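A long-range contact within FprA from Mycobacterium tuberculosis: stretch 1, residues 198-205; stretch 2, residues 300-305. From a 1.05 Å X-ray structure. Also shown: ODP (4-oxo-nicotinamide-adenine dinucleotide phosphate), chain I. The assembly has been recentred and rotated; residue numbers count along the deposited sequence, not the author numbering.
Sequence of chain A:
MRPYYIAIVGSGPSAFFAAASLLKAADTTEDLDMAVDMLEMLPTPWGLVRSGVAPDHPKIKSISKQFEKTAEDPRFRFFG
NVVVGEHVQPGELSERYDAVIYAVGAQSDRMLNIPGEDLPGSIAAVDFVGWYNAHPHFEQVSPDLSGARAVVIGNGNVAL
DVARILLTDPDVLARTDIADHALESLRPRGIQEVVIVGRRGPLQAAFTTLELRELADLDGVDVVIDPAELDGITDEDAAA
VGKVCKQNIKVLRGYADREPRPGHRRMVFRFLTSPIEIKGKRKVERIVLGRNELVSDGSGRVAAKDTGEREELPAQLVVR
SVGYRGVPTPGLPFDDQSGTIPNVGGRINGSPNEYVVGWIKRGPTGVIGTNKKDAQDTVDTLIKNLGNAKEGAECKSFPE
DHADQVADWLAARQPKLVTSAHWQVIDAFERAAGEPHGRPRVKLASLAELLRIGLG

Stretch 1, residues 198-205: GRRGPLQA
Stretch 2 (300-305) GRVAAK

Arg200, Ala304 and Val302 carry most of this small contact, which buries 263 Å² in all, counting both sides. Stretch 2 is extended from Val302 to Lys305 (Val302 phi/psi -104/147, Ala304 -79/134). Stretch 1 is loop at Arg200 (-96/-165), then a 3-10 segment at 202-204, where Gln204 N bonds Gly201 O at 3.0 Å. The register is set by Arg200 and Ala304, whose CA atoms lie 5.5 Å apart and whose CA-to-CB bonds each point toward the other stretch.

Arg200 adopts chi1 m, chi2 t, chi3 m (-63°, -169°, -66°). Its CG lies 4.1 Å from Ala304 CB, and its NH1 donates to Val302 O (2.9 Å, N-H...O 147°). That carbonyl lies near the guanidinium plane, as does ODP O2X, which accepts from Arg200 NH2 at 2.8 Å; Arg200 NE reaches ODP O1X, also at 2.8 Å. The same guanidinium therefore ties the strand to the phosphate. Over one face, Arg301 NH1 comes within 3.8 Å of Arg200 NH1, a close pair of like charges.

Ala304 CB also packs 3.6 Å from Arg199 O. Val302, chi1 m, places CG2 3.5 Å from Gln204 NE2. Gln204 (chi1 m, chi2 80°, chi3 37°) turns OE1 back to accept from Gly201 N at 2.9 Å, leaving its amide nitrogen beside the valine methyl.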

ATOM      1  N   GLY A 198     -11.325  16.426   2.776  1.00  9.15           N
ATOM      2  CA  GLY A 198     -10.240  16.511   3.735  1.00  8.62           C
ATOM      3  C   GLY A 198     -10.710  17.149   5.022  1.00  8.52           C
ATOM      4  O   GLY A 198     -11.327  18.199   4.995  1.00  8.44           O
ATOM      5  N   ARG A 199     -10.337  16.562   6.158  1.00  8.74           N
ATOM      6  CA  ARG A 199     -10.777  17.059   7.452  1.00  8.84           C
ATOM      7  C   ARG A 199     -10.054  18.314   7.892  1.00  8.48           C
ATOM      8  O   ARG A 199     -10.667  19.177   8.544  1.00  8.61           O
ATOM      9  CB  ARG A 199     -10.727  15.967   8.519  1.00  8.84           C
ATOM     10  CG  ARG A 199      -9.341  15.440   8.865  1.00  9.50           C
ATOM     11  CD  ARG A 199      -9.386  14.516  10.042  1.00 10.75           C
ATOM     12  NE  ARG A 199      -8.083  13.913  10.273  1.00 10.75           N
ATOM     13  CZ  ARG A 199      -7.884  12.970  11.171  1.00 11.61           C
ATOM     14  NH1 ARG A 199      -8.887  12.553  11.922  1.00 12.29           N
ATOM     15  NH2 ARG A 199      -6.685  12.462  11.330  1.00 12.24           N
ATOM     16  N   ARG A 200      -8.757  18.403   7.589  1.00  9.05           N
ATOM     17  CA  ARG A 200      -7.984  19.603   7.849  1.00  8.67           C
ATOM     18  C   ARG A 200      -7.933  20.440   6.578  1.00  9.12           C
ATOM     19  O   ARG A 200      -8.766  20.284   5.703  1.00  9.07           O
ATOM     20  CB  ARG A 200      -6.637  19.273   8.492  1.00  9.10           C
ATOM     21  CG  ARG A 200      -6.799  18.615   9.869  1.00  9.50           C
ATOM     22  CD  ARG A 200      -5.529  18.512  10.661  1.00  9.56           C
ATOM     23  NE  ARG A 200      -4.589  17.597  10.025  1.00  9.64           N
ATOM     24  CZ  ARG A 200      -3.286  17.589  10.261  1.00  9.86           C
ATOM     25  NH1 ARG A 200      -2.729  18.470  11.081  1.00 11.41           N
ATOM     26  NH2 ARG A 200      -2.511  16.743   9.614  1.00 11.68           N
ATOM     27  N   GLY A 201      -7.021  21.407   6.532  1.00  9.85           N
ATOM     28  CA  GLY A 201      -6.951  22.328   5.422  1.00  9.78           C
ATOM     29  C   GLY A 201      -5.907  21.966   4.405  1.00  9.32           C
ATOM     30  O   GLY A 201      -5.160  20.987   4.539  1.00  9.29           O
ATOM     31  N   PRO A 202      -5.821  22.775   3.356  1.00  8.91           N
ATOM     32  CA  PRO A 202      -4.834  22.510   2.312  1.00  9.65           C
ATOM     33  C   PRO A 202      -3.393  22.434   2.824  1.00  9.56           C
ATOM     34  O   PRO A 202      -2.618  21.648   2.271  1.00 10.08           O
ATOM     35  CB  PRO A 202      -5.043  23.688   1.349  1.00 10.95           C
ATOM     36  CG  PRO A 202      -6.447  24.093   1.559  1.00 10.37           C
ATOM     37  CD  PRO A 202      -6.690  23.915   3.016  1.00  9.64           C
ATOM     38  N   LEU A 203      -3.046  23.229   3.836  1.00  9.85           N
ATOM     39  CA  LEU A 203      -1.674  23.195   4.308  1.00 10.43           C
ATOM     40  C   LEU A 203      -1.347  21.901   5.034  1.00 10.60           C
ATOM     41  O   LEU A 203      -0.165  21.592   5.218  1.00 11.21           O
ATOM     42  CB  LEU A 203      -1.343  24.371   5.227  1.00 10.98           C
ATOM     43  CG  LEU A 203      -1.556  25.779   4.693  1.00 12.25           C
ATOM     44  CD1 LEU A 203      -0.928  26.792   5.615  1.00 16.27           C
ATOM     45  CD2 LEU A 203      -0.964  25.875   3.309  1.00 13.84           C
ATOM     46  N   GLN A 204      -2.360  21.211   5.522  1.00  9.80           N
ATOM     47  CA  GLN A 204      -2.176  19.946   6.226  1.00  9.49           C
ATOM     48  C   GLN A 204      -2.287  18.737   5.302  1.00 10.35           C
ATOM     49  O   GLN A 204      -2.169  17.611   5.743  1.00 11.23           O
ATOM     50  CB  GLN A 204      -3.187  19.842   7.362  1.00 10.01           C
ATOM     51  CG  GLN A 204      -2.951  20.831   8.464  1.00 10.22           C
ATOM     52  CD  GLN A 204      -3.470  22.223   8.158  1.00 10.41           C
ATOM     53  OE1 GLN A 204      -4.521  22.386   7.536  1.00 10.48           O
ATOM     54  NE2 GLN A 204      -2.714  23.228   8.600  1.00 13.03           N
ATOM     55  N   ALA A 205      -2.540  18.966   4.022  1.00 10.22           N
ATOM     56  CA  ALA A 205      -2.739  17.854   3.100  1.00 10.47           C
ATOM     57  C   ALA A 205      -1.462  17.017   3.016  1.00 10.50           C
ATOM     58  O   ALA A 205      -0.337  17.531   3.081  1.00 11.50           O
ATOM     59  CB  ALA A 205      -3.108  18.336   1.743  1.00 11.28           C
ATOM     60  N   GLY A 300       1.854  21.233  18.815  1.00 16.61           N
ATOM     61  CA  GLY A 300       2.672  21.821  17.763  1.00 18.34           C
ATOM     62  C   GLY A 300       2.012  21.767  16.414  1.00 19.67           C
ATOM     63  O   GLY A 300       2.585  22.067  15.378  1.00 22.41           O
ATOM     64  N   ARG A 301       0.751  21.433  16.419  1.00 19.30           N
ATOM     65  CA  ARG A 301       0.051  21.339  15.176  1.00 18.64           C
ATOM     66  C   ARG A 301      -1.328  21.918  15.346  1.00 18.40           C
ATOM     67  O   ARG A 301      -1.763  22.262  16.472  1.00 19.18           O
ATOM     68  CB  ARG A 301      -0.100  19.873  14.864  1.00 18.75           C
ATOM     69  CG  ARG A 301      -1.410  19.335  15.479  1.00 19.31           C
ATOM     70  CD  ARG A 301      -1.627  17.875  15.043  1.00 21.56           C
ATOM     71  NE  ARG A 301      -2.775  17.239  15.686  1.00 21.24           N
ATOM     72  CZ  ARG A 301      -3.518  16.301  15.082  1.00 21.78           C
ATOM     73  NH1 ARG A 301      -3.238  15.894  13.824  1.00 23.04           N
ATOM     74  NH2 ARG A 301      -4.567  15.797  15.724  1.00 23.79           N
ATOM     75  N   VAL A 302      -2.020  22.019  14.207  1.00 18.78           N
ATOM     76  CA  VAL A 302      -3.411  22.299  14.255  1.00 17.79           C
ATOM     77  C   VAL A 302      -4.157  20.980  13.961  1.00 15.48           C
ATOM     78  O   VAL A 302      -3.770  20.050  13.224  1.00 17.26           O
ATOM     79  CB  VAL A 302      -3.923  23.548  13.402  1.00 17.59           C
ATOM     80  CG1 VAL A 302      -3.298  24.847  13.866  1.00 18.92           C
ATOM     81  CG2 VAL A 302      -3.687  23.311  11.939  1.00 19.28           C
ATOM     82  N   ALA A 303      -5.264  20.956  14.633  1.00 13.09           N
ATOM     83  CA  ALA A 303      -6.228  19.907  14.586  1.00 13.31           C
ATOM     84  C   ALA A 303      -7.565  20.446  14.083  1.00 11.98           C
ATOM     85  O   ALA A 303      -7.860  21.614  14.254  1.00 14.65           O
ATOM     86  CB  ALA A 303      -6.407  19.386  15.965  1.00 15.35           C
ATOM     87  N   ALA A 304      -8.372  19.573  13.493  1.00 12.05           N
ATOM     88  CA  ALA A 304      -9.726  19.913  13.103  1.00 12.32           C
ATOM     89  C   ALA A 304     -10.643  19.868  14.310  1.00 11.91           C
ATOM     90  O   ALA A 304     -10.623  18.912  15.070  1.00 13.34           O
ATOM     91  CB  ALA A 304     -10.224  18.910  12.070  1.00 13.45           C
ATOM     92  N   LYS A 305     -11.487  20.883  14.458  1.00 11.64           N
ATOM     93  CA  LYS A 305     -12.527  20.935  15.479  1.00 12.33           C
ATOM     94  C   LYS A 305     -13.883  21.105  14.796  1.00 10.78           C
ATOM     95  O   LYS A 305     -14.094  22.036  14.023  1.00 11.13           O
ATOM     96  CB  LYS A 305     -12.293  22.087  16.450  1.00 13.60           C
ATOM     97  CG  LYS A 305     -13.293  22.232  17.532  1.00 17.25           C
ATOM     98  CD  LYS A 305     -12.938  23.358  18.494  1.00 22.35           C
ATOM     99  CE  LYS A 305     -13.938  23.486  19.645  1.00 26.12           C
ATOM    100  NZ  LYS A 305     -13.805  24.832  20.281  1.00 30.73           N
TER
HETATM  101  O1X ODP I2458      -5.727  15.174   9.106  1.00 13.02           O
HETATM  102  P2B ODP I2458      -4.799  14.103   8.619  1.00 11.92           P
HETATM  103  O2X ODP I2458      -3.494  14.624   8.053  1.00 12.96           O
HETATM  104  O3X ODP I2458      -4.561  13.007   9.645  1.00 13.06           O
HETATM  105  O2B ODP I2458      -5.620  13.453   7.392  1.00  9.41           O
HETATM  106  C2B ODP I2458      -5.318  12.165   6.864  1.00  8.77           C
HETATM  107  C3B ODP I2458      -4.615  12.167   5.526  1.00  8.73           C
HETATM  108  O3B ODP I2458      -5.144  13.191   4.696  1.00  9.30           O
HETATM  109  C1B ODP I2458      -6.585  11.462   6.539  1.00  8.50           C
HETATM  110  N9A ODP I2458      -7.370  10.974   7.645  1.00  8.91           N
HETATM  111  C8A ODP I2458      -7.000  10.094   8.631  1.00  9.52           C
HETATM  112  N7A ODP I2458      -8.000   9.820   9.447  1.00  9.77           N
HETATM  113  C5A ODP I2458      -9.079  10.539   8.989  1.00  9.40           C
HETATM  114  C4A ODP I2458      -8.677  11.268   7.867  1.00  9.23           C
HETATM  115  N3A ODP I2458      -9.481  12.080   7.136  1.00  9.18           N
HETATM  116  C2A ODP I2458     -10.742  12.157   7.595  1.00  9.68           C
HETATM  117  N1A ODP I2458     -11.224  11.475   8.672  1.00 10.04           N
HETATM  118  C6A ODP I2458     -10.393  10.655   9.382  1.00  9.61           C
HETATM  119  N6A ODP I2458     -10.935   9.957  10.389  1.00 11.14           N
HETATM  120  O4B ODP I2458      -6.154  10.368   5.751  1.00  9.16           O
HETATM  121  C4B ODP I2458      -5.046  10.814   4.956  1.00  9.32           C
HETATM  122  C5B ODP I2458      -3.962   9.778   4.998  1.00  9.70           C
HETATM  123  O5B ODP I2458      -2.971  10.156   4.071  1.00  9.24           O
HETATM  124  PA  ODP I2458      -1.571   9.389   4.069  1.00  9.82           P
HETATM  125  O1A ODP I2458      -0.708  10.049   3.092  1.00 10.37           O
HETATM  126  O2A ODP I2458      -1.057   9.213   5.443  1.00 11.09           O
HETATM  127  O3  ODP I2458      -1.994   7.921   3.605  1.00  9.19           O
HETATM  128  PN  ODP I2458      -2.321   7.273   2.147  1.00  9.28           P
HETATM  129  O1N ODP I2458      -3.023   8.243   1.278  1.00  9.66           O
HETATM  130  O2N ODP I2458      -2.944   5.977   2.485  1.00  9.92           O
HETATM  131  O5D ODP I2458      -0.889   7.067   1.521  1.00  9.11           O
HETATM  132  C5D ODP I2458       0.023   6.137   2.161  1.00 10.34           C
HETATM  133  C4D ODP I2458       1.430   6.456   1.702  1.00 10.89           C
HETATM  134  O4D ODP I2458       1.669   6.021   0.369  1.00 12.08           O
HETATM  135  C1D ODP I2458       2.162   7.118  -0.403  1.00 12.43           C
HETATM  136  C2D ODP I2458       1.713   8.320   0.317  1.00 11.64           C
HETATM  137  O2D ODP I2458       2.287   9.509  -0.091  1.00 12.42           O
HETATM  138  C3D ODP I2458       1.743   7.946   1.752  1.00 10.89           C
HETATM  139  O3D ODP I2458       3.050   8.166   2.238  1.00 13.72           O
HETATM  140  N1N ODP I2458       1.895   6.964  -1.789  1.00 11.80           N
HETATM  141  C2N ODP I2458       2.732   7.658  -2.692  1.00 12.02           C
HETATM  142  C3N ODP I2458       2.284   7.861  -3.955  1.00 11.82           C
HETATM  143  C7N ODP I2458       3.261   8.662  -4.828  1.00 13.09           C
HETATM  144  N7N ODP I2458       2.861   8.895  -6.051  1.00 16.61           N
HETATM  145  O7N ODP I2458       4.334   9.042  -4.309  1.00 12.96           O
HETATM  146  C4N ODP I2458       1.024   7.455  -4.419  1.00 14.14           C
HETATM  147  O99 ODP I2458       0.580   7.703  -5.581  1.00 16.56           O
HETATM  148  C5N ODP I2458       0.167   6.757  -3.451  1.00 12.89           C
HETATM  149  C6N ODP I2458       0.624   6.542  -2.132  1.00 12.45           C